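Long-range contacts in RNase NGR3 (Nicotiana glutinosa, PDB 1VD1), which probably cleaves RNA as an endoribonuclease of the T2 family, and here holds two molecules of adenosine monophosphate: residues 13-18 / 176-181; 46-51 / 190-195; 54-59 / 98-103. All blocks are in the same frame, centred on the assembly; numbering follows the deposited sequence.

Contact 1: 13-18 / 176-181; sequences FVQQWP and VYLCVD. With AMP (adenosine monophosphate), chain C.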
loop_
_atom_site.group_PDB
_atom_site.type_symbol
_atom_site.label_atom_id
_atom_site.label_comp_id
_atom_site.label_asym_id
_atom_site.label_seq_id
_atom_site.Cartn_x
_atom_site.Cartn_y
_atom_site.Cartn_z
ATOM N N PHE A 13 0.507 6.980 -1.799
ATOM C CA PHE A 13 1.143 6.006 -0.913
ATOM C C PHE A 13 0.076 4.935 -0.830
ATOM O O PHE A 13 -1.024 5.164 -0.314
ATOM C CB PHE A 13 1.450 6.580 0.476
ATOM C CG PHE A 13 2.021 5.561 1.427
ATOM C CD1 PHE A 13 3.090 4.750 1.040
ATOM C CD2 PHE A 13 1.475 5.391 2.697
ATOM C CE1 PHE A 13 3.603 3.781 1.910
ATOM C CE2 PHE A 13 1.976 4.429 3.570
ATOM C CZ PHE A 13 3.048 3.619 3.172
ATOM N N VAL A 14 0.385 3.769 -1.377
ATOM C CA VAL A 14 -0.579 2.688 -1.442
ATOM C C VAL A 14 -0.271 1.523 -0.521
ATOM O O VAL A 14 0.806 0.929 -0.585
ATOM C CB VAL A 14 -0.685 2.179 -2.897
ATOM C CG1 VAL A 14 -1.876 1.251 -3.059
ATOM C CG2 VAL A 14 -0.805 3.381 -3.842
ATOM N N GLN A 15 -1.224 1.225 0.357
ATOM C CA GLN A 15 -1.092 0.110 1.279
ATOM C C GLN A 15 -2.110 -0.939 0.872
ATOM O O GLN A 15 -3.083 -0.648 0.182
ATOM C CB GLN A 15 -1.335 0.562 2.713
ATOM C CG GLN A 15 -0.318 1.591 3.169
ATOM C CD GLN A 15 -0.566 2.057 4.582
ATOM O OE1 GLN A 15 -0.356 1.312 5.546
ATOM N NE2 GLN A 15 -1.023 3.292 4.715
ATOM N N GLN A 16 -1.891 -2.164 1.320
ATOM C CA GLN A 16 -2.768 -3.255 0.954
ATOM C C GLN A 16 -3.122 -4.087 2.178
ATOM O O GLN A 16 -2.412 -4.064 3.183
ATOM C CB GLN A 16 -2.038 -4.103 -0.087
ATOM C CG GLN A 16 -2.724 -5.373 -0.545
ATOM C CD GLN A 16 -1.906 -6.075 -1.605
ATOM O OE1 GLN A 16 -1.797 -5.598 -2.737
ATOM N NE2 GLN A 16 -1.301 -7.203 -1.240
ATOM N N TRP A 17 -4.248 -4.786 2.099
ATOM C CA TRP A 17 -4.670 -5.666 3.181
ATOM C C TRP A 17 -4.283 -7.038 2.645
ATOM O O TRP A 17 -4.930 -7.566 1.741
ATOM C CB TRP A 17 -6.184 -5.569 3.390
ATOM C CG TRP A 17 -6.672 -6.400 4.535
ATOM C CD1 TRP A 17 -7.601 -7.395 4.487
ATOM C CD2 TRP A 17 -6.238 -6.320 5.895
ATOM N NE1 TRP A 17 -7.774 -7.946 5.737
ATOM C CE2 TRP A 17 -6.947 -7.305 6.620
ATOM C CE3 TRP A 17 -5.319 -5.511 6.575
ATOM C CZ2 TRP A 17 -6.763 -7.505 7.991
ATOM C CZ3 TRP A 17 -5.136 -5.711 7.940
ATOM C CH2 TRP A 17 -5.857 -6.703 8.630
ATOM N N PRO A 18 -3.209 -7.636 3.186
ATOM C CA PRO A 18 -2.761 -8.950 2.715
ATOM C C PRO A 18 -3.850 -10.002 2.552
ATOM O O PRO A 18 -3.885 -10.720 1.553
ATOM C CB PRO A 18 -1.720 -9.352 3.758
ATOM C CG PRO A 18 -1.147 -8.041 4.171
ATOM C CD PRO A 18 -2.390 -7.183 4.324
ATOM N N VAL A 176 -5.553 0.845 0.264
ATOM C CA VAL A 176 -5.833 2.163 0.815
ATOM C C VAL A 176 -4.846 3.176 0.251
ATOM O O VAL A 176 -3.630 3.020 0.382
ATOM C CB VAL A 176 -5.738 2.145 2.361
ATOM C CG1 VAL A 176 -5.969 3.544 2.927
ATOM C CG2 VAL A 176 -6.757 1.165 2.918
ATOM N N TYR A 177 -5.385 4.214 -0.381
ATOM C CA TYR A 177 -4.570 5.252 -0.989
ATOM C C TYR A 177 -4.568 6.524 -0.165
ATOM O O TYR A 177 -5.622 7.029 0.215
ATOM C CB TYR A 177 -5.088 5.615 -2.389
ATOM C CG TYR A 177 -4.933 4.535 -3.430
ATOM C CD1 TYR A 177 -5.643 3.346 -3.335
ATOM C CD2 TYR A 177 -4.105 4.724 -4.535
ATOM C CE1 TYR A 177 -5.542 2.367 -4.313
ATOM C CE2 TYR A 177 -3.994 3.749 -5.521
ATOM C CZ TYR A 177 -4.718 2.573 -5.403
ATOM O OH TYR A 177 -4.631 1.603 -6.382
ATOM N N LEU A 178 -3.371 7.030 0.098
ATOM C CA LEU A 178 -3.185 8.282 0.815
ATOM C C LEU A 178 -2.193 9.050 -0.040
ATOM O O LEU A 178 -1.379 8.446 -0.749
ATOM C CB LEU A 178 -2.594 8.054 2.215
ATOM C CG LEU A 178 -3.529 7.501 3.292
ATOM C CD1 LEU A 178 -2.734 7.217 4.571
ATOM C CD2 LEU A 178 -4.642 8.511 3.560
ATOM N N CYS A 179 -2.265 10.375 0.003
ATOM C CA CYS A 179 -1.355 11.194 -0.768
ATOM C C CYS A 179 -0.284 11.841 0.103
ATOM O O CYS A 179 -0.544 12.255 1.238
ATOM C CB CYS A 179 -2.133 12.260 -1.557
ATOM S SG CYS A 179 -3.115 11.468 -2.865
ATOM N N VAL A 180 0.923 11.897 -0.449
ATOM C CA VAL A 180 2.086 12.472 0.206
ATOM C C VAL A 180 2.646 13.571 -0.697
ATOM O O VAL A 180 2.635 13.445 -1.923
ATOM C CB VAL A 180 3.161 11.379 0.437
ATOM C CG1 VAL A 180 4.427 11.982 1.014
ATOM C CG2 VAL A 180 2.600 10.312 1.366
ATOM N N ASP A 181 3.140 14.653 -0.098
ATOM C CA ASP A 181 3.684 15.750 -0.891
ATOM C C ASP A 181 4.906 15.304 -1.698
ATOM O O ASP A 181 5.563 14.321 -1.357
ATOM C CB ASP A 181 4.056 16.933 0.008
ATOM C CG ASP A 181 5.422 16.776 0.638
ATOM O OD1 ASP A 181 5.560 15.985 1.596
ATOM O OD2 ASP A 181 6.361 17.437 0.153
HETATM P P AMP C . -3.335 -5.158 -8.587
HETATM O O1P AMP C . -4.415 -4.410 -9.244
HETATM O O2P AMP C . -3.663 -6.602 -8.393
HETATM O O3P AMP C . -2.894 -4.496 -7.278
HETATM O "O5'" AMP C . -2.100 -5.067 -9.668
HETATM C "C5'" AMP C . -0.727 -4.912 -9.193
HETATM C "C4'" AMP C . 0.128 -6.078 -9.776
HETATM O "O4'" AMP C . 1.167 -6.409 -8.780
HETATM C "C3'" AMP C . -0.739 -7.485 -10.075
HETATM O "O3'" AMP C . -0.103 -8.080 -11.315
HETATM C "C2'" AMP C . -0.453 -8.280 -8.713
HETATM O "O2'" AMP C . -0.334 -9.685 -8.857
HETATM C "C1'" AMP C . 0.953 -7.693 -8.166
HETATM N N9 AMP C . 0.914 -7.509 -6.697
HETATM C C8 AMP C . 0.025 -6.725 -5.933
HETATM N N7 AMP C . 0.102 -6.846 -4.592
HETATM C C5 AMP C . 1.191 -7.717 -4.514
HETATM C C6 AMP C . 1.830 -8.300 -3.389
HETATM N N6 AMP C . 1.357 -8.006 -2.128
HETATM N N1 AMP C . 2.911 -9.141 -3.673
HETATM C C2 AMP C . 3.380 -9.348 -4.924
HETATM N N3 AMP C . 2.833 -8.841 -6.049
HETATM C C4 AMP C . 1.736 -8.075 -5.780
HETATM O O HOH W 1 -1.945 4.328 2.205
#

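Contact 2: 46-51 / 190-195; sequences WPNYEN and CPIFPH. With AMP (adenosine monophosphate), chain B.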
loop_
_atom_site.group_PDB
_atom_site.type_symbol
_atom_site.label_atom_id
_atom_site.label_comp_id
_atom_site.label_asym_id
_atom_site.label_seq_id
_atom_site.Cartn_x
_atom_site.Cartn_y
_atom_site.Cartn_z
ATOM N N TRP A 46 4.095 5.872 -5.145
ATOM C CA TRP A 46 4.107 6.275 -6.544
ATOM C C TRP A 46 4.035 7.744 -6.937
ATOM O O TRP A 46 3.043 8.416 -6.665
ATOM C CB TRP A 46 2.962 5.578 -7.288
ATOM C CG TRP A 46 2.799 4.110 -7.029
ATOM C CD1 TRP A 46 3.781 3.202 -6.758
ATOM C CD2 TRP A 46 1.572 3.369 -7.090
ATOM N NE1 TRP A 46 3.242 1.938 -6.656
ATOM C CE2 TRP A 46 1.888 2.015 -6.852
ATOM C CE3 TRP A 46 0.237 3.722 -7.325
ATOM C CZ2 TRP A 46 0.915 1.011 -6.840
ATOM C CZ3 TRP A 46 -0.735 2.719 -7.315
ATOM C CH2 TRP A 46 -0.387 1.384 -7.073
ATOM N N PRO A 47 5.089 8.255 -7.587
ATOM C CA PRO A 47 5.099 9.651 -8.034
ATOM C C PRO A 47 3.918 9.734 -9.009
ATOM O O PRO A 47 3.663 8.786 -9.754
ATOM C CB PRO A 47 6.447 9.766 -8.729
ATOM C CG PRO A 47 7.318 8.904 -7.845
ATOM C CD PRO A 47 6.441 7.672 -7.664
ATOM N N ASN A 48 3.202 10.851 -9.002
ATOM C CA ASN A 48 2.021 10.990 -9.844
ATOM C C ASN A 48 1.833 12.442 -10.289
ATOM O O ASN A 48 2.393 13.366 -9.688
ATOM C CB ASN A 48 0.794 10.548 -9.027
ATOM C CG ASN A 48 -0.289 9.902 -9.868
ATOM O OD1 ASN A 48 -0.265 8.701 -10.107
ATOM N ND2 ASN A 48 -1.259 10.705 -10.315
ATOM N N TYR A 49 1.034 12.629 -11.336
ATOM C CA TYR A 49 0.711 13.959 -11.856
ATOM C C TYR A 49 -0.746 14.254 -11.518
ATOM O O TYR A 49 -1.572 13.340 -11.429
ATOM C CB TYR A 49 0.857 14.008 -13.375
ATOM C CG TYR A 49 2.239 13.745 -13.909
ATOM C CD1 TYR A 49 2.425 12.865 -14.975
ATOM C CD2 TYR A 49 3.357 14.402 -13.391
ATOM C CE1 TYR A 49 3.684 12.643 -15.513
ATOM C CE2 TYR A 49 4.632 14.185 -13.928
ATOM C CZ TYR A 49 4.782 13.303 -14.990
ATOM O OH TYR A 49 6.021 13.078 -15.543
ATOM N N GLU A 50 -1.069 15.528 -11.345
ATOM C CA GLU A 50 -2.437 15.903 -11.032
ATOM C C GLU A 50 -3.382 15.623 -12.196
ATOM O O GLU A 50 -4.600 15.594 -12.015
ATOM C CB GLU A 50 -2.505 17.380 -10.634
ATOM C CG GLU A 50 -1.641 17.718 -9.423
ATOM C CD GLU A 50 -2.040 19.019 -8.756
ATOM O OE1 GLU A 50 -2.749 19.821 -9.397
ATOM O OE2 GLU A 50 -1.640 19.241 -7.595
ATOM N N ASN A 51 -2.834 15.397 -13.388
ATOM C CA ASN A 51 -3.687 15.111 -14.539
ATOM C C ASN A 51 -4.055 13.630 -14.633
ATOM O O ASN A 51 -4.625 13.185 -15.631
ATOM C CB ASN A 51 -3.028 15.569 -15.848
ATOM C CG ASN A 51 -1.730 14.844 -16.147
ATOM O OD1 ASN A 51 -1.497 13.731 -15.674
ATOM N ND2 ASN A 51 -0.883 15.469 -16.958
ATOM N N CYS A 190 -5.477 14.536 -1.190
ATOM C CA CYS A 190 -5.257 14.096 -2.559
ATOM C C CYS A 190 -5.862 15.059 -3.566
ATOM O O CYS A 190 -7.050 15.375 -3.490
ATOM C CB CYS A 190 -5.873 12.726 -2.787
ATOM S SG CYS A 190 -4.976 11.320 -2.071
ATOM N N PRO A 191 -5.048 15.544 -4.523
ATOM C CA PRO A 191 -5.528 16.475 -5.555
ATOM C C PRO A 191 -6.588 15.795 -6.419
ATOM O O PRO A 191 -7.567 16.417 -6.844
ATOM C CB PRO A 191 -4.259 16.796 -6.344
ATOM C CG PRO A 191 -3.188 16.691 -5.309
ATOM C CD PRO A 191 -3.580 15.441 -4.556
ATOM N N ILE A 192 -6.368 14.511 -6.675
ATOM C CA ILE A 192 -7.267 13.682 -7.461
ATOM C C ILE A 192 -7.258 12.291 -6.839
ATOM O O ILE A 192 -6.340 11.954 -6.090
ATOM C CB ILE A 192 -6.797 13.559 -8.920
ATOM C CG1 ILE A 192 -5.318 13.163 -8.953
ATOM C CG2 ILE A 192 -7.037 14.870 -9.655
ATOM C CD1 ILE A 192 -4.795 12.842 -10.331
ATOM N N PHE A 193 -8.277 11.492 -7.144
ATOM C CA PHE A 193 -8.368 10.137 -6.617
ATOM C C PHE A 193 -8.337 9.116 -7.747
ATOM O O PHE A 193 -8.792 9.393 -8.860
ATOM C CB PHE A 193 -9.646 9.976 -5.790
ATOM C CG PHE A 193 -9.593 10.682 -4.468
ATOM C CD1 PHE A 193 -8.847 10.157 -3.417
ATOM C CD2 PHE A 193 -10.272 11.883 -4.276
ATOM C CE1 PHE A 193 -8.775 10.813 -2.190
ATOM C CE2 PHE A 193 -10.209 12.552 -3.052
ATOM C CZ PHE A 193 -9.459 12.014 -2.007
ATOM N N PRO A 194 -7.799 7.917 -7.471
ATOM C CA PRO A 194 -7.677 6.817 -8.427
ATOM C C PRO A 194 -8.844 6.633 -9.383
ATOM O O PRO A 194 -10.002 6.883 -9.045
ATOM C CB PRO A 194 -7.460 5.610 -7.525
ATOM C CG PRO A 194 -6.613 6.190 -6.448
ATOM C CD PRO A 194 -7.321 7.496 -6.141
ATOM N N HIS A 195 -8.503 6.178 -10.585
ATOM C CA HIS A 195 -9.458 5.945 -11.662
ATOM C C HIS A 195 -10.589 4.987 -11.281
ATOM O O HIS A 195 -11.718 5.411 -11.021
ATOM C CB HIS A 195 -8.717 5.388 -12.884
ATOM C CG HIS A 195 -7.455 6.124 -13.221
ATOM N ND1 HIS A 195 -6.568 5.677 -14.179
ATOM C CD2 HIS A 195 -6.929 7.273 -12.731
ATOM C CE1 HIS A 195 -5.553 6.518 -14.264
ATOM N NE2 HIS A 195 -5.747 7.495 -13.396
HETATM P P AMP B . 2.775 -1.353 -9.948
HETATM O O1P AMP B . 3.397 -2.570 -10.500
HETATM O O2P AMP B . 3.103 -0.121 -10.735
HETATM O O3P AMP B . 3.078 -1.179 -8.457
HETATM O "O5'" AMP B . 1.180 -1.656 -10.120
HETATM C "C5'" AMP B . 0.202 -0.772 -9.543
HETATM C "C4'" AMP B . -1.106 -0.928 -10.361
HETATM O "O4'" AMP B . -1.793 0.371 -10.358
HETATM C "C3'" AMP B . -0.853 -1.357 -11.964
HETATM O "O3'" AMP B . -1.994 -2.289 -12.300
HETATM C "C2'" AMP B . -0.918 0.087 -12.673
HETATM O "O2'" AMP B . -1.688 0.125 -13.861
HETATM C "C1'" AMP B . -1.599 1.095 -11.589
HETATM N N9 AMP B . -0.721 2.258 -11.292
HETATM C C8 AMP B . 0.689 2.324 -11.306
HETATM N N7 AMP B . 1.257 3.496 -10.957
HETATM C C5 AMP B . 0.096 4.236 -10.729
HETATM C C6 AMP B . -0.064 5.583 -10.324
HETATM N N6 AMP B . 1.072 6.340 -10.109
HETATM N N1 AMP B . -1.389 6.028 -10.187
HETATM C C2 AMP B . -2.465 5.236 -10.417
HETATM N N3 AMP B . -2.400 3.946 -10.825
HETATM C C4 AMP B . -1.113 3.509 -10.941
HETATM O O HOH W 2 -3.051 8.491 -11.438
#

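Contact 3: 54-59 / 98-103; sequences WPQNCD and WLKHGT. With AMP (adenosine monophosphate), chain B.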
loop_
_atom_site.group_PDB
_atom_site.type_symbol
_atom_site.label_atom_id
_atom_site.label_comp_id
_atom_site.label_asym_id
_atom_site.label_seq_id
_atom_site.Cartn_x
_atom_site.Cartn_y
_atom_site.Cartn_z
ATOM N N TRP A 54 1.239 9.481 -14.784
ATOM C CA TRP A 54 2.380 9.426 -13.880
ATOM C C TRP A 54 3.648 9.019 -14.585
ATOM O O TRP A 54 3.610 8.406 -15.652
ATOM C CB TRP A 54 2.109 8.421 -12.758
ATOM C CG TRP A 54 1.888 7.025 -13.262
ATOM C CD1 TRP A 54 2.844 6.084 -13.543
ATOM C CD2 TRP A 54 0.629 6.424 -13.583
ATOM N NE1 TRP A 54 2.252 4.934 -14.015
ATOM C CE2 TRP A 54 0.895 5.115 -14.049
ATOM C CE3 TRP A 54 -0.701 6.863 -13.519
ATOM C CZ2 TRP A 54 -0.122 4.241 -14.451
ATOM C CZ3 TRP A 54 -1.716 5.989 -13.919
ATOM C CH2 TRP A 54 -1.417 4.695 -14.378
ATOM N N PRO A 55 4.802 9.372 -14.006
ATOM C CA PRO A 55 6.060 8.988 -14.637
ATOM C C PRO A 55 6.387 7.579 -14.155
ATOM O O PRO A 55 5.914 7.159 -13.099
ATOM C CB PRO A 55 7.038 10.025 -14.102
ATOM C CG PRO A 55 6.539 10.241 -12.704
ATOM C CD PRO A 55 5.031 10.310 -12.889
ATOM N N GLN A 56 7.161 6.835 -14.932
ATOM C CA GLN A 56 7.545 5.491 -14.520
ATOM C C GLN A 56 8.761 5.050 -15.313
ATOM O O GLN A 56 8.964 5.501 -16.442
ATOM C CB GLN A 56 6.393 4.503 -14.726
ATOM C CG GLN A 56 5.904 4.375 -16.157
ATOM C CD GLN A 56 4.907 3.240 -16.325
ATOM O OE1 GLN A 56 3.888 3.186 -15.636
ATOM N NE2 GLN A 56 5.200 2.325 -17.245
ATOM N N ASN A 57 9.580 4.192 -14.711
ATOM C CA ASN A 57 10.782 3.682 -15.372
ATOM C C ASN A 57 11.717 4.822 -15.773
ATOM O O ASN A 57 12.205 4.875 -16.903
ATOM C CB ASN A 57 10.372 2.876 -16.609
ATOM C CG ASN A 57 9.476 1.700 -16.264
ATOM O OD1 ASN A 57 8.564 1.352 -17.019
ATOM N ND2 ASN A 57 9.737 1.072 -15.125
ATOM N N CYS A 58 11.988 5.716 -14.827
ATOM C CA CYS A 58 12.833 6.876 -15.077
ATOM C C CYS A 58 14.331 6.626 -15.188
ATOM O O CYS A 58 15.086 7.528 -15.545
ATOM C CB CYS A 58 12.556 7.936 -14.011
ATOM S SG CYS A 58 10.836 8.511 -14.120
ATOM N N ASP A 59 14.762 5.408 -14.885
ATOM C CA ASP A 59 16.176 5.062 -14.968
ATOM C C ASP A 59 16.304 3.555 -15.137
ATOM O O ASP A 59 16.552 2.833 -14.172
ATOM C CB ASP A 59 16.912 5.497 -13.700
ATOM C CG ASP A 59 18.423 5.461 -13.861
ATOM O OD1 ASP A 59 18.929 4.584 -14.594
ATOM O OD2 ASP A 59 19.104 6.302 -13.241
ATOM N N TRP A 98 11.095 -0.129 -7.085
ATOM C CA TRP A 98 12.172 0.853 -7.128
ATOM C C TRP A 98 12.426 1.331 -8.550
ATOM O O TRP A 98 12.487 2.534 -8.809
ATOM C CB TRP A 98 13.477 0.279 -6.570
ATOM C CG TRP A 98 14.653 1.117 -6.971
ATOM C CD1 TRP A 98 15.621 0.798 -7.886
ATOM C CD2 TRP A 98 14.928 2.453 -6.543
ATOM N NE1 TRP A 98 16.480 1.860 -8.054
ATOM C CE2 TRP A 98 16.077 2.889 -7.242
ATOM C CE3 TRP A 98 14.313 3.330 -5.639
ATOM C CZ2 TRP A 98 16.624 4.167 -7.062
ATOM C CZ3 TRP A 98 14.856 4.601 -5.461
ATOM C CH2 TRP A 98 15.999 5.007 -6.169
ATOM N N LEU A 99 12.592 0.386 -9.471
ATOM C CA LEU A 99 12.858 0.737 -10.867
ATOM C C LEU A 99 11.695 1.471 -11.523
ATOM O O LEU A 99 11.879 2.499 -12.173
ATOM C CB LEU A 99 13.169 -0.519 -11.684
ATOM C CG LEU A 99 14.432 -1.293 -11.301
ATOM C CD1 LEU A 99 14.486 -2.611 -12.054
ATOM C CD2 LEU A 99 15.648 -0.455 -11.615
ATOM N N LYS A 100 10.492 0.941 -11.347
ATOM C CA LYS A 100 9.320 1.537 -11.964
ATOM C C LYS A 100 8.895 2.871 -11.381
ATOM O O LYS A 100 8.546 3.799 -12.119
ATOM C CB LYS A 100 8.140 0.572 -11.877
ATOM C CG LYS A 100 6.924 1.041 -12.653
ATOM C CD LYS A 100 5.842 -0.019 -12.633
ATOM C CE LYS A 100 4.680 0.384 -13.517
ATOM N NZ LYS A 100 3.595 -0.633 -13.466
ATOM N N HIS A 101 8.930 2.967 -10.057
ATOM C CA HIS A 101 8.478 4.175 -9.386
ATOM C C HIS A 101 9.555 4.942 -8.636
ATOM O O HIS A 101 9.653 6.156 -8.772
ATOM C CB HIS A 101 7.340 3.812 -8.428
ATOM C CG HIS A 101 6.166 3.167 -9.102
ATOM N ND1 HIS A 101 5.317 3.857 -9.938
ATOM C CD2 HIS A 101 5.700 1.896 -9.057
ATOM C CE1 HIS A 101 4.374 3.043 -10.376
ATOM N NE2 HIS A 101 4.584 1.847 -9.857
ATOM N N GLY A 102 10.366 4.234 -7.858
ATOM C CA GLY A 102 11.411 4.888 -7.088
ATOM C C GLY A 102 12.360 5.749 -7.901
ATOM O O GLY A 102 12.729 6.847 -7.479
ATOM N N THR A 103 12.764 5.267 -9.071
ATOM C CA THR A 103 13.689 6.034 -9.898
ATOM C C THR A 103 13.094 7.367 -10.339
ATOM O O THR A 103 13.824 8.261 -10.763
ATOM C CB THR A 103 14.124 5.254 -11.162
ATOM O OG1 THR A 103 12.980 4.964 -11.968
ATOM C CG2 THR A 103 14.827 3.963 -10.778
HETATM P P AMP B . 2.775 -1.353 -9.948
HETATM O O1P AMP B . 3.397 -2.570 -10.500
HETATM O O2P AMP B . 3.103 -0.121 -10.735
HETATM O O3P AMP B . 3.078 -1.179 -8.457
HETATM O "O5'" AMP B . 1.180 -1.656 -10.120
HETATM C "C5'" AMP B . 0.202 -0.772 -9.543
HETATM C "C4'" AMP B . -1.106 -0.928 -10.361
HETATM O "O4'" AMP B . -1.793 0.371 -10.358
HETATM C "C3'" AMP B . -0.853 -1.357 -11.964
HETATM O "O3'" AMP B . -1.994 -2.289 -12.300
HETATM C "C2'" AMP B . -0.918 0.087 -12.673
HETATM O "O2'" AMP B . -1.688 0.125 -13.861
HETATM C "C1'" AMP B . -1.599 1.095 -11.589
HETATM N N9 AMP B . -0.721 2.258 -11.292
HETATM C C8 AMP B . 0.689 2.324 -11.306
HETATM N N7 AMP B . 1.257 3.496 -10.957
HETATM C C5 AMP B . 0.096 4.236 -10.729
HETATM C C6 AMP B . -0.064 5.583 -10.324
HETATM N N6 AMP B . 1.072 6.340 -10.109
HETATM N N1 AMP B . -1.389 6.028 -10.187
HETATM C C2 AMP B . -2.465 5.236 -10.417
HETATM N N3 AMP B . -2.400 3.946 -10.825
HETATM C C4 AMP B . -1.113 3.509 -10.941
HETATM O O HOH W 3 5.238 6.598 -10.578
HETATM O O HOH W 4 1.849 1.093 -14.816
#

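Contact 1: 13-18 / 176-181
Val14 sets its CG1 methyl over the middle of the Tyr177 ring, 4.0 Å from the centroid and 13° off the ring normal, a CH-pi contact between two antiparallel strands at the heart of the RNase T2 fold. Its other methyl, CG2, meets the same ring on its CD2-CE2 side, 3.6 Å from Tyr177 CE2. The two side chains run side by side from a non-hydrogen-bonded pair, and as cross-strand partners they share one face of the sheet. CG1 anti to the Val14 nitrogen (chi1 -168°) puts that methyl over the ring, which Tyr177 leans alongside by setting CG anti to its own carbonyl carbon. Trp46 of strand 41-48 packs against both on this face, and Tyr177 OH is hydrogen-bonded to Glu162.

The hydrogen-bonded pairs on either side, Phe13 with Leu178 and Gln15 with Val176, carry two backbone bonds each. The shortest runs from Phe13 N to Leu178 O, 2.6 Å long and almost straight. Between the two pairs, Val14 CA offers its hydrogen to Val176 O at 3.6 Å, a contact this oxygen receives besides its bond from Gln15 N.

The opposite face carries Phe13, Gln15, Val176 and Leu178 and lies against helix 109-123, where Phe119 touches both Phe13 and Val180. Val180 extends the apolar strip by bringing CG2 4.0 Å from Phe13 CB. Farther along the first strand, Gln16 lies beside the adenine of the AMP of chain C, so the strand joins the core to a nucleotide site.

One water ties this second face together. It donates to Phe13 O and to Val176 O and accepts from Gln15 NE2 at 2.9 Å. That same amide nitrogen is also hydrogen-bonded to Ser123 OG.

Contact 2: 46-51 / 190-195
Asn48 ND2 donates to a water at 3.1 Å and, through a weak and bent bond, to Tyr49 O at 2.9 Å, while the CD1 methyl of Ile192 lies against it from across the contact. Here the end of strand 41-48 in the RNase T2 fold, with the turn that follows, meets the loop 190-195 beside a nucleotide-binding pocket. The other branch of the amide, Asn48 OD1, accepts from N6 of the AMP of chain B at 2.7 Å. One side chain therefore faces the base with its oxygen and the loop with its nitrogen. The adenine lies against one face of the Trp46 indole, with N7 offset toward the rim, and Trp46 NE1 is hydrogen-bonded to Glu97, a predicted active-site residue.

Ile192 is the hub on the loop side. Its CG1 branch stands between the backbone nitrogen and the carbonyl carbon (chi1 50°), the crowded position, and the chain then extends to push CD1 in among the turn's carbonyls. The methyl sits 3.2 Å from Glu50 O and 3.4 Å from Tyr49 O, an apolar tip closing on polar backbone, with CG2 also near Glu50 O. Beside it the Glu50 side chain crosses the Pro191 ring at about a right angle, its carboxylate oxygen OE2 3.8 Å from Pro191 CG. This outer edge is surface, and the contact there is light.

Bonds outside the contact help to place its halves. On the strand side, Glu50 N is hydrogen-bonded to Asp9 OD1, just beyond the end of strand 41-48. His195 comes near the turn again at the far end of the loop, where its NE2 is hydrogen-bonded to Gly52 O.

Contact 3: 54-59 / 98-103
Residues 54-59 pass over the last part of helix 91-102, which includes a wider pi-type turn (Thr103 N to Trp98 O), and Lys100 O accepts from Asn57 N at 2.8 Å. Asn57 takes left-handed backbone angles, and Gln56 CA also brings its hydrogen near that carbonyl. Thr103 OG1 donates to Leu99 O at 2.7 Å and accepts a weak bond from Cys58 N.

Gln56 and Lys100 lie alongside each other, pointing the same way, with Gln56 OE1 3.6 Å from Lys100 CE. In the carbonyl plane, a lone pair of OE1 receives Trp54 NE1 at 2.9 Å, and a water links the same oxygen to Lys100 NZ. Trp54 lays one indole face over the adenine of the AMP of chain B, centred on C5. A leucine in its place would probably leave that face of the base without its aromatic cover and Gln56 OE1 without the indole donor.

Lys100 NZ (2.8 Å) and His101 NE2 (2.6 Å, 163°) both donate to phosphate oxygen O2P. Base and phosphate are thus gripped from the two segments, consistent with an RNA-binding cleft containing the predicted active-site His101.

Overall arrangement
Contacts 1 and 2 adjoin, with centres 12 Å apart: a disulfide joins Cys179 SG to Cys190 SG at 2.0 Å, and Trp46 CZ3 packs 3.5 Å from Val14 CG2, carrying the core sheet into the nucleotide pocket. Contact 3, nested along the chain inside the loops closed by both others, touches only contact 2. There Trp46 CD1 meets His101 CD2 at 3.3 Å in stacked rings, and Trp54 CB lies 3.6 Å from Asn48 OD1. Contacts 2 and 3 share the AMP of chain B, its adenine sandwiched between Trp46 and Trp54. Contact 1, about 8 Å from contact 3 at the nearest atoms, borders the other AMP, so the central strands connect two nucleotide sites.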